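Local coordinates for putative uncharacterized protein (Enterococcus faecalis, PDB 4EC6) that is of unknown function but, as a VirB8-like, NTF2-like TraM protein of plasmid pIP501, probably serves as a type IV secretion component in Gram-positive conjugation, at residues D58-Y63 / F147-Q152; Y67-E72 / P153-F158; E120-V125 / S131-I136. All blocks are in the same frame, centred on the assembly; numbering follows the deposited sequence.

Contact 1. Residues D58-Y63 / F147-Q152; sequences DTFGRY and FLVTTQ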
loop_
_atom_site.group_PDB
_atom_site.type_symbol
_atom_site.label_atom_id
_atom_site.label_comp_id
_atom_site.label_asym_id
_atom_site.label_seq_id
_atom_site.Cartn_x
_atom_site.Cartn_y
_atom_site.Cartn_z
ATOM N N ASP A 58 -8.690 -6.267 1.040
ATOM C CA ASP A 58 -8.056 -4.968 1.041
ATOM C C ASP A 58 -8.002 -4.358 -0.353
ATOM O O ASP A 58 -8.487 -3.261 -0.568
ATOM C CB ASP A 58 -6.674 -5.177 1.651
ATOM C CG ASP A 58 -5.727 -4.001 1.506
ATOM O OD1 ASP A 58 -5.995 -2.968 0.825
ATOM O OD2 ASP A 58 -4.649 -4.158 2.112
ATOM N N THR A 59 -7.440 -5.093 -1.310
ATOM C CA THR A 59 -7.331 -4.652 -2.691
ATOM C C THR A 59 -8.689 -4.416 -3.313
ATOM O O THR A 59 -8.923 -3.385 -3.970
ATOM C CB THR A 59 -6.546 -5.691 -3.508
ATOM O OG1 THR A 59 -5.196 -5.667 -3.081
ATOM C CG2 THR A 59 -6.549 -5.384 -4.972
ATOM N N PHE A 60 -9.600 -5.357 -3.126
ATOM C CA PHE A 60 -10.960 -5.155 -3.616
ATOM C C PHE A 60 -11.527 -3.817 -3.087
ATOM O O PHE A 60 -12.073 -2.998 -3.845
ATOM C CB PHE A 60 -11.850 -6.319 -3.199
ATOM C CG PHE A 60 -13.280 -6.124 -3.529
ATOM C CD1 PHE A 60 -13.759 -6.332 -4.820
ATOM C CD2 PHE A 60 -14.159 -5.720 -2.572
ATOM C CE1 PHE A 60 -15.096 -6.126 -5.123
ATOM C CE2 PHE A 60 -15.503 -5.527 -2.884
ATOM C CZ PHE A 60 -15.974 -5.740 -4.146
ATOM N N GLY A 61 -11.385 -3.596 -1.787
ATOM C CA GLY A 61 -11.924 -2.386 -1.214
ATOM C C GLY A 61 -11.300 -1.153 -1.846
ATOM O O GLY A 61 -11.977 -0.124 -2.038
ATOM N N ARG A 62 -10.025 -1.233 -2.211
ATOM C CA ARG A 62 -9.381 -0.062 -2.822
ATOM C C ARG A 62 -9.991 0.263 -4.149
ATOM O O ARG A 62 -10.200 1.425 -4.462
ATOM C CB ARG A 62 -7.871 -0.245 -2.938
ATOM C CG ARG A 62 -7.150 0.013 -1.627
ATOM C CD ARG A 62 -5.842 -0.745 -1.660
ATOM N NE ARG A 62 -5.116 -0.683 -0.391
ATOM C CZ ARG A 62 -4.402 0.387 -0.005
ATOM N NH1 ARG A 62 -4.356 1.479 -0.766
ATOM N NH2 ARG A 62 -3.765 0.387 1.134
ATOM N N TYR A 63 -10.253 -0.783 -4.944
ATOM C CA TYR A 63 -10.802 -0.611 -6.267
ATOM C C TYR A 63 -12.190 0.005 -6.162
ATOM O O TYR A 63 -12.446 1.064 -6.762
ATOM C CB TYR A 63 -10.781 -1.904 -7.042
ATOM C CG TYR A 63 -9.529 -2.071 -7.869
ATOM C CD1 TYR A 63 -9.420 -1.518 -9.159
ATOM C CD2 TYR A 63 -8.446 -2.721 -7.349
ATOM C CE1 TYR A 63 -8.261 -1.659 -9.900
ATOM C CE2 TYR A 63 -7.283 -2.850 -8.058
ATOM C CZ TYR A 63 -7.186 -2.338 -9.328
ATOM O OH TYR A 63 -5.985 -2.526 -9.989
ATOM N N PHE A 147 -15.903 -10.800 -4.801
ATOM C CA PHE A 147 -16.390 -10.020 -3.642
ATOM C C PHE A 147 -17.477 -9.054 -4.019
ATOM O O PHE A 147 -17.530 -8.603 -5.155
ATOM C CB PHE A 147 -15.254 -9.223 -3.036
ATOM C CG PHE A 147 -14.084 -10.058 -2.658
ATOM C CD1 PHE A 147 -14.097 -10.784 -1.487
ATOM C CD2 PHE A 147 -12.968 -10.133 -3.501
ATOM C CE1 PHE A 147 -13.013 -11.567 -1.137
ATOM C CE2 PHE A 147 -11.878 -10.930 -3.171
ATOM C CZ PHE A 147 -11.898 -11.650 -1.985
ATOM N N LEU A 148 -18.345 -8.734 -3.063
ATOM C CA LEU A 148 -19.280 -7.643 -3.258
ATOM C C LEU A 148 -19.391 -6.806 -1.967
ATOM O O LEU A 148 -19.292 -7.364 -0.862
ATOM C CB LEU A 148 -20.628 -8.168 -3.673
ATOM C CG LEU A 148 -20.826 -8.792 -5.058
ATOM C CD1 LEU A 148 -22.082 -9.648 -5.127
ATOM C CD2 LEU A 148 -20.859 -7.700 -6.111
ATOM N N VAL A 149 -19.524 -5.480 -2.119
ATOM C CA VAL A 149 -19.868 -4.588 -1.021
ATOM C C VAL A 149 -21.357 -4.816 -0.661
ATOM O O VAL A 149 -22.190 -4.918 -1.562
ATOM C CB VAL A 149 -19.669 -3.096 -1.429
ATOM C CG1 VAL A 149 -20.220 -2.156 -0.379
ATOM C CG2 VAL A 149 -18.207 -2.786 -1.726
ATOM N N THR A 150 -21.697 -4.855 0.628
ATOM C CA THR A 150 -23.043 -5.146 1.033
ATOM C C THR A 150 -23.675 -4.127 1.984
ATOM O O THR A 150 -24.764 -4.352 2.480
ATOM C CB THR A 150 -23.128 -6.534 1.714
ATOM O OG1 THR A 150 -22.248 -6.570 2.856
ATOM C CG2 THR A 150 -22.743 -7.631 0.782
ATOM N N THR A 151 -22.993 -3.045 2.327
ATOM C CA THR A 151 -23.643 -1.951 3.072
ATOM C C THR A 151 -23.229 -0.637 2.421
ATOM O O THR A 151 -22.276 -0.593 1.649
ATOM C CB THR A 151 -23.214 -1.894 4.525
ATOM O OG1 THR A 151 -21.786 -1.813 4.567
ATOM C CG2 THR A 151 -23.663 -3.103 5.269
ATOM N N GLN A 152 -23.940 0.436 2.708
ATOM C CA GLN A 152 -23.508 1.717 2.182
ATOM C C GLN A 152 -22.331 2.186 3.072
ATOM O O GLN A 152 -22.435 2.077 4.256
ATOM C CB GLN A 152 -24.651 2.707 2.219
ATOM C CG GLN A 152 -24.141 4.066 1.786
ATOM C CD GLN A 152 -25.206 5.089 1.732
ATOM O OE1 GLN A 152 -26.069 5.119 2.592
ATOM N NE2 GLN A 152 -25.161 5.952 0.720
#
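Phe-60, on helix 54-68, packs its ring against the start of strand 147-157 beneath the CB of Phe-147. This is the helix-on-sheet packing of an NTF2-like domain, here the VirB8-resembling C-terminal part of TraM. The side chain leaves the helix with CG anti to the backbone N (chi1 174°), which carries the ring across to the strand.

Followed outward, CB of Phe-60 first meets CD2 of the Phe-147 ring, at 4.0 Å. From CG through CD1, CD2, CE1 and CE2, every Phe-60 ring atom then lies 3.7 Å from Phe-147 CB, because that methylene sits over the middle of the ring. The result is a CH-pi contact, with Phe-147 CB 3.5 Å from the Phe-60 centroid and only 1° off the ring normal. The two ring planes are inclined at 45°, and the Phe-147 ring also packs on Lys-56 and Ile-57 of the same helix. Farther out, CE2 of Phe-60 touches the methyl CG2 of Val-149 at 4.0 Å.

The site is also part of a subunit boundary. Phe-160 of the second subunit meets the Phe-60 ring edge-to-face, and Tyr-108 of that subunit packs on Phe-147. The tip of the Phe-60 ring also reaches the strand backbone: CZ lies 3.9 Å from Leu-148 CA and 3.4 Å from the carbonyl O of Phe-147.

Contact 2. Residues Y67-E72 / P153-F158; sequences YYFSQE and PKLTDF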
loop_
_atom_site.group_PDB
_atom_site.type_symbol
_atom_site.label_atom_id
_atom_site.label_comp_id
_atom_site.label_asym_id
_atom_site.label_seq_id
_atom_site.Cartn_x
_atom_site.Cartn_y
_atom_site.Cartn_z
ATOM N N TYR A 67 -14.044 4.025 -7.402
ATOM C CA TYR A 67 -15.291 4.346 -8.060
ATOM C C TYR A 67 -16.285 5.077 -7.121
ATOM O O TYR A 67 -16.970 6.010 -7.493
ATOM C CB TYR A 67 -15.868 3.079 -8.701
ATOM C CG TYR A 67 -15.041 2.668 -9.859
ATOM C CD1 TYR A 67 -15.036 3.443 -11.061
ATOM C CD2 TYR A 67 -14.191 1.572 -9.785
ATOM C CE1 TYR A 67 -14.236 3.112 -12.152
ATOM C CE2 TYR A 67 -13.369 1.232 -10.878
ATOM C CZ TYR A 67 -13.411 2.013 -12.041
ATOM O OH TYR A 67 -12.646 1.679 -13.099
ATOM N N TYR A 68 -16.320 4.680 -5.882
ATOM C CA TYR A 68 -17.155 5.304 -4.920
ATOM C C TYR A 68 -16.768 6.745 -4.735
ATOM O O TYR A 68 -17.629 7.574 -4.574
ATOM C CB TYR A 68 -17.027 4.558 -3.598
ATOM C CG TYR A 68 -17.989 5.034 -2.555
ATOM C CD1 TYR A 68 -19.386 4.825 -2.710
ATOM C CD2 TYR A 68 -17.521 5.662 -1.402
ATOM C CE1 TYR A 68 -20.273 5.272 -1.746
ATOM C CE2 TYR A 68 -18.401 6.118 -0.438
ATOM C CZ TYR A 68 -19.747 5.926 -0.620
ATOM O OH TYR A 68 -20.547 6.350 0.352
ATOM N N PHE A 69 -15.473 7.058 -4.784
ATOM C CA PHE A 69 -15.064 8.461 -4.620
ATOM C C PHE A 69 -14.931 9.222 -5.952
ATOM O O PHE A 69 -14.450 10.350 -5.975
ATOM C CB PHE A 69 -13.797 8.608 -3.756
ATOM C CG PHE A 69 -14.083 8.616 -2.285
ATOM C CD1 PHE A 69 -14.293 9.825 -1.600
ATOM C CD2 PHE A 69 -14.162 7.431 -1.582
ATOM C CE1 PHE A 69 -14.572 9.832 -0.242
ATOM C CE2 PHE A 69 -14.467 7.433 -0.237
ATOM C CZ PHE A 69 -14.679 8.621 0.428
ATOM N N SER A 70 -15.375 8.612 -7.045
ATOM C CA SER A 70 -15.360 9.263 -8.319
ATOM C C SER A 70 -16.182 10.552 -8.234
ATOM O O SER A 70 -17.193 10.667 -7.501
ATOM C CB SER A 70 -15.969 8.356 -9.359
ATOM O OG SER A 70 -16.497 9.142 -10.431
ATOM N N GLN A 71 -15.753 11.540 -8.991
ATOM C CA GLN A 71 -16.500 12.774 -8.973
ATOM C C GLN A 71 -17.504 13.005 -10.090
ATOM O O GLN A 71 -18.163 14.027 -10.062
ATOM C CB GLN A 71 -15.565 13.936 -8.790
ATOM C CG GLN A 71 -15.163 13.983 -7.352
ATOM C CD GLN A 71 -14.382 15.212 -7.074
ATOM O OE1 GLN A 71 -13.170 15.142 -6.868
ATOM N NE2 GLN A 71 -15.053 16.362 -7.088
ATOM N N GLU A 72 -17.671 12.024 -10.988
ATOM C CA GLU A 72 -18.761 11.949 -11.965
ATOM C C GLU A 72 -20.110 12.562 -11.533
ATOM O O GLU A 72 -20.810 12.086 -10.628
ATOM C CB GLU A 72 -18.945 10.520 -12.439
ATOM C CG GLU A 72 -20.054 10.341 -13.444
ATOM C CD GLU A 72 -19.934 11.269 -14.650
ATOM O OE1 GLU A 72 -19.018 11.074 -15.465
ATOM O OE2 GLU A 72 -20.765 12.191 -14.804
ATOM N N PRO A 153 -21.196 2.640 2.496
ATOM C CA PRO A 153 -20.036 2.989 3.332
ATOM C C PRO A 153 -20.346 4.109 4.328
ATOM O O PRO A 153 -21.039 5.045 3.963
ATOM C CB PRO A 153 -19.015 3.461 2.298
ATOM C CG PRO A 153 -19.369 2.747 1.057
ATOM C CD PRO A 153 -20.865 2.725 1.056
ATOM N N LYS A 154 -19.893 3.981 5.577
ATOM C CA LYS A 154 -19.916 5.088 6.576
ATOM C C LYS A 154 -18.590 5.838 6.618
ATOM O O LYS A 154 -17.496 5.275 6.779
ATOM C CB LYS A 154 -20.234 4.634 8.017
ATOM C CG LYS A 154 -21.530 3.845 8.247
ATOM C CD LYS A 154 -22.534 4.158 7.132
ATOM C CE LYS A 154 -23.964 3.688 7.411
ATOM N NZ LYS A 154 -24.865 4.507 6.536
ATOM N N LEU A 155 -18.694 7.137 6.474
ATOM C CA LEU A 155 -17.550 8.000 6.489
ATOM C C LEU A 155 -17.598 8.745 7.822
ATOM O O LEU A 155 -18.623 9.253 8.163
ATOM C CB LEU A 155 -17.716 8.951 5.327
ATOM C CG LEU A 155 -16.572 9.522 4.563
ATOM C CD1 LEU A 155 -15.449 8.486 4.404
ATOM C CD2 LEU A 155 -17.190 9.951 3.241
ATOM N N THR A 156 -16.511 8.791 8.598
ATOM C CA THR A 156 -16.537 9.487 9.877
ATOM C C THR A 156 -15.219 10.169 10.091
ATOM O O THR A 156 -14.211 9.739 9.553
ATOM C CB THR A 156 -16.733 8.518 11.056
ATOM O OG1 THR A 156 -15.741 7.489 10.999
ATOM C CG2 THR A 156 -18.120 7.871 11.036
ATOM N N ASP A 157 -15.211 11.223 10.906
ATOM C CA ASP A 157 -13.968 11.944 11.222
ATOM C C ASP A 157 -13.067 11.052 12.071
ATOM O O ASP A 157 -13.547 10.194 12.769
ATOM C CB ASP A 157 -14.291 13.219 11.980
ATOM C CG ASP A 157 -14.814 14.343 11.077
ATOM O OD1 ASP A 157 -15.015 14.153 9.838
ATOM O OD2 ASP A 157 -15.032 15.437 11.649
ATOM N N PHE A 158 -11.762 11.234 11.991
ATOM C CA PHE A 158 -10.855 10.323 12.616
ATOM C C PHE A 158 -9.608 11.053 13.067
ATOM O O PHE A 158 -9.168 12.005 12.428
ATOM C CB PHE A 158 -10.450 9.176 11.640
ATOM C CG PHE A 158 -9.376 8.267 12.204
ATOM C CD1 PHE A 158 -9.709 7.131 12.972
ATOM C CD2 PHE A 158 -8.017 8.576 12.031
ATOM C CE1 PHE A 158 -8.710 6.318 13.522
ATOM C CE2 PHE A 158 -7.025 7.749 12.569
ATOM C CZ PHE A 158 -7.379 6.612 13.316
HETATM O O HOH W 1 -19.981 7.319 2.673
#
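Pro-153 sits over one face of the Tyr-68 ring, where the C-terminal end of helix 54-68 packs on the sheet of the NTF2-like domain. Its CG stands 3.8 Å from the ring centroid and 19° off the normal, a CH-pi contact displaced toward the phenolic rim, where Pro-153 CG is 3.6 Å from Tyr-68 CZ. CB and CD of the proline extend to either side of the hydroxyl carbon, and CD comes to 3.7 Å from Tyr-68 OH. A chi1 of -173° swings the phenol off the helix toward the strand. A second apolar touch follows one residue on, where Phe-69 CZ meets the branched end of Leu-155, with CD2 at 4.0 Å.

One water completes the first shell. It lies at the edge of the phenol, in the ring plane, 2.6 Å from Tyr-68 OH, and donates a hydrogen bond to Pro-153 O at 2.8 Å.

Behind these side chains, Phe-69 is the first residue to depart from helical geometry, and an ST turn follows it, Ser-70 OG accepting from Glu-72 N. Ile-136 of the sheet touches both Phe-69 and Pro-153, Trp-95 packs on Pro-153, and Phe-64 and Leu-82 also touch Tyr-68. Dispersion and CH-pi surfaces impose little direction, so the water bridge supplies the directional polar link and gives the hydroxyl of the buried Tyr-68 a partner.

Contact 3. Residues E120-V125 / S131-I136; sequences EYLLNV and SKMQKI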
loop_
_atom_site.group_PDB
_atom_site.type_symbol
_atom_site.label_atom_id
_atom_site.label_comp_id
_atom_site.label_asym_id
_atom_site.label_seq_id
_atom_site.Cartn_x
_atom_site.Cartn_y
_atom_site.Cartn_z
ATOM N N GLU A 120 -12.207 -1.477 7.160
ATOM C CA GLU A 120 -11.996 -0.034 7.346
ATOM C C GLU A 120 -10.796 0.451 6.597
ATOM O O GLU A 120 -9.816 -0.286 6.451
ATOM C CB GLU A 120 -11.777 0.280 8.809
ATOM C CG GLU A 120 -12.865 -0.284 9.702
ATOM C CD GLU A 120 -12.634 0.025 11.163
ATOM O OE1 GLU A 120 -11.575 0.543 11.519
ATOM O OE2 GLU A 120 -13.513 -0.258 11.979
ATOM N N TYR A 121 -10.870 1.705 6.138
ATOM C CA TYR A 121 -9.730 2.419 5.569
ATOM C C TYR A 121 -9.582 3.801 6.185
ATOM O O TYR A 121 -10.569 4.453 6.552
ATOM C CB TYR A 121 -9.864 2.551 4.060
ATOM C CG TYR A 121 -9.993 1.241 3.306
ATOM C CD1 TYR A 121 -8.951 0.774 2.500
ATOM C CD2 TYR A 121 -11.152 0.473 3.383
ATOM C CE1 TYR A 121 -9.036 -0.428 1.822
ATOM C CE2 TYR A 121 -11.266 -0.727 2.691
ATOM C CZ TYR A 121 -10.191 -1.164 1.912
ATOM O OH TYR A 121 -10.294 -2.348 1.250
ATOM N N LEU A 122 -8.344 4.276 6.274
ATOM C CA LEU A 122 -8.094 5.683 6.597
ATOM C C LEU A 122 -7.870 6.445 5.312
ATOM O O LEU A 122 -7.103 6.001 4.477
ATOM C CB LEU A 122 -6.861 5.844 7.486
ATOM C CG LEU A 122 -7.045 5.307 8.874
ATOM C CD1 LEU A 122 -6.023 6.031 9.735
ATOM C CD2 LEU A 122 -8.472 5.511 9.431
ATOM N N LEU A 123 -8.512 7.598 5.159
ATOM C CA LEU A 123 -8.419 8.366 3.940
ATOM C C LEU A 123 -7.958 9.786 4.228
ATOM O O LEU A 123 -8.236 10.351 5.293
ATOM C CB LEU A 123 -9.794 8.424 3.283
ATOM C CG LEU A 123 -10.656 7.173 3.161
ATOM C CD1 LEU A 123 -12.042 7.476 2.614
ATOM C CD2 LEU A 123 -9.974 6.193 2.223
ATOM N N ASN A 124 -7.247 10.365 3.289
ATOM C CA ASN A 124 -7.123 11.801 3.278
ATOM C C ASN A 124 -8.078 12.215 2.178
ATOM O O ASN A 124 -7.853 11.870 0.996
ATOM C CB ASN A 124 -5.712 12.265 2.907
ATOM C CG ASN A 124 -4.674 12.006 4.008
ATOM O OD1 ASN A 124 -4.968 12.066 5.219
ATOM N ND2 ASN A 124 -3.416 11.747 3.581
ATOM N N VAL A 125 -9.151 12.912 2.547
ATOM C CA VAL A 125 -9.986 13.562 1.529
ATOM C C VAL A 125 -9.779 15.075 1.516
ATOM O O VAL A 125 -9.331 15.695 2.493
ATOM C CB VAL A 125 -11.488 13.131 1.553
ATOM C CG1 VAL A 125 -11.594 11.644 1.808
ATOM C CG2 VAL A 125 -12.288 13.849 2.613
ATOM N N SER A 131 -7.817 19.710 3.430
ATOM C CA SER A 131 -7.626 18.287 3.597
ATOM C C SER A 131 -7.960 17.819 5.021
ATOM O O SER A 131 -7.771 18.552 5.974
ATOM C CB SER A 131 -6.183 17.955 3.265
ATOM O OG SER A 131 -5.833 16.718 3.830
ATOM N N LYS A 132 -8.465 16.601 5.172
ATOM C CA LYS A 132 -8.654 16.045 6.517
ATOM C C LYS A 132 -8.638 14.534 6.479
ATOM O O LYS A 132 -8.901 13.917 5.433
ATOM C CB LYS A 132 -9.939 16.577 7.201
ATOM C CG LYS A 132 -11.245 16.224 6.491
ATOM C CD LYS A 132 -12.480 16.874 7.109
ATOM C CE LYS A 132 -12.592 16.616 8.610
ATOM N NZ LYS A 132 -13.997 16.715 9.115
HETATM N N MSE A 133 -8.305 13.962 7.623
HETATM C CA MSE A 133 -8.304 12.535 7.844
HETATM C C MSE A 133 -9.703 12.006 8.061
HETATM O O MSE A 133 -10.430 12.488 8.910
HETATM C CB MSE A 133 -7.521 12.296 9.116
HETATM C CG MSE A 133 -6.160 11.748 8.752
HETATM SE SE MSE A 133 -5.277 10.964 10.366
HETATM C CE MSE A 133 -5.317 9.126 9.680
ATOM N N GLN A 134 -10.096 10.993 7.297
ATOM C CA GLN A 134 -11.350 10.315 7.572
ATOM C C GLN A 134 -11.162 8.804 7.632
ATOM O O GLN A 134 -10.192 8.259 7.125
ATOM C CB GLN A 134 -12.437 10.705 6.545
ATOM C CG GLN A 134 -12.875 12.157 6.699
ATOM C CD GLN A 134 -14.303 12.416 6.258
ATOM O OE1 GLN A 134 -14.585 12.659 5.071
ATOM N NE2 GLN A 134 -15.210 12.436 7.219
ATOM N N LYS A 135 -12.080 8.147 8.319
ATOM C CA LYS A 135 -12.234 6.709 8.247
ATOM C C LYS A 135 -13.520 6.324 7.484
ATOM O O LYS A 135 -14.542 7.000 7.573
ATOM C CB LYS A 135 -12.226 6.105 9.632
ATOM C CG LYS A 135 -12.745 4.700 9.643
ATOM C CD LYS A 135 -12.041 3.924 10.718
ATOM C CE LYS A 135 -12.724 4.059 12.054
ATOM N NZ LYS A 135 -11.765 3.507 13.071
ATOM N N ILE A 136 -13.413 5.272 6.689
ATOM C CA ILE A 136 -14.529 4.724 5.969
ATOM C C ILE A 136 -14.654 3.228 6.298
ATOM O O ILE A 136 -13.666 2.508 6.297
ATOM C CB ILE A 136 -14.396 4.972 4.459
ATOM C CG1 ILE A 136 -15.746 4.756 3.820
ATOM C CG2 ILE A 136 -13.305 4.114 3.819
ATOM C CD1 ILE A 136 -15.804 5.232 2.400
#
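Tyr-121 and Ile-136 exchange a pair of backbone hydrogen bonds, as do Leu-123 with Gln-134 and Val-125 with Lys-132. The shortest of the six joins Leu-123 N to Gln-134 O at 2.7 Å. The longest joins Val-125 N to Lys-132 O at 3.1 Å. Between these pairs lie the non-hydrogen-bonded ones, Leu-122 with Lys-135 and Asn-124 with Met-133, where CA-H groups lean on carbonyls; Lys-135 CA is 3.3 Å from Tyr-121 O.

Strands 117-126 and 131-142 form a beta hairpin and are the two inner strands of a four-stranded antiparallel meander, the curved sheet of an NTF2-like domain. On the face carrying Tyr-121, Leu-123 and Ile-136, Leu-65 packs on Tyr-121 and Ile-136, Tyr-68 on Ile-136, and Phe-69 on Leu-123.

Apolar contacts on that face converge on Ile-136 CG2, which sits between its own backbone N and carbonyl carbon. It touches Tyr-121 CB across the strand pair and, on the diagonal, Leu-123 CD1, each at 3.8 Å. A methyl meets an amide oxygen where Val-125 CG2 rests 3.6 Å from Gln-134 OE1.

On the other face Leu-122 CD2 lies 3.8 Å from Lys-135 CB. The charged contact is a salt bridge whose hydrogen bond is weak: the Lys-135 chain bends at chi2 and chi3 (87°) to bring NZ within 3.4 Å of Glu-120 OE1, which also has a long, weak ion pair with Lys-56 of the third subunit.

In the fold
Contacts 1 and 2, centred 12 Å apart, are successive meetings of helix 54-68 with strand 147-157, while contact 3 lies within the sheet that this helix covers and is nested in the chain inside the loops closed by both. The centres of contacts 1 and 3 lie about 16 Å apart, yet Tyr-121 OH is 2.7 Å from Asp-58 O, a probable hydrogen bond. Contacts 2 and 3 are closer, 9 Å between centres, and their strands are sheet neighbours; Thr-156 N approaches Lys-135 O at 2.9 Å, and Asp-157 OD1 forms a salt bridge with Lys-132 NZ. At contacts 1 and 3, neighbouring subunits of the three-chain assembly also pack.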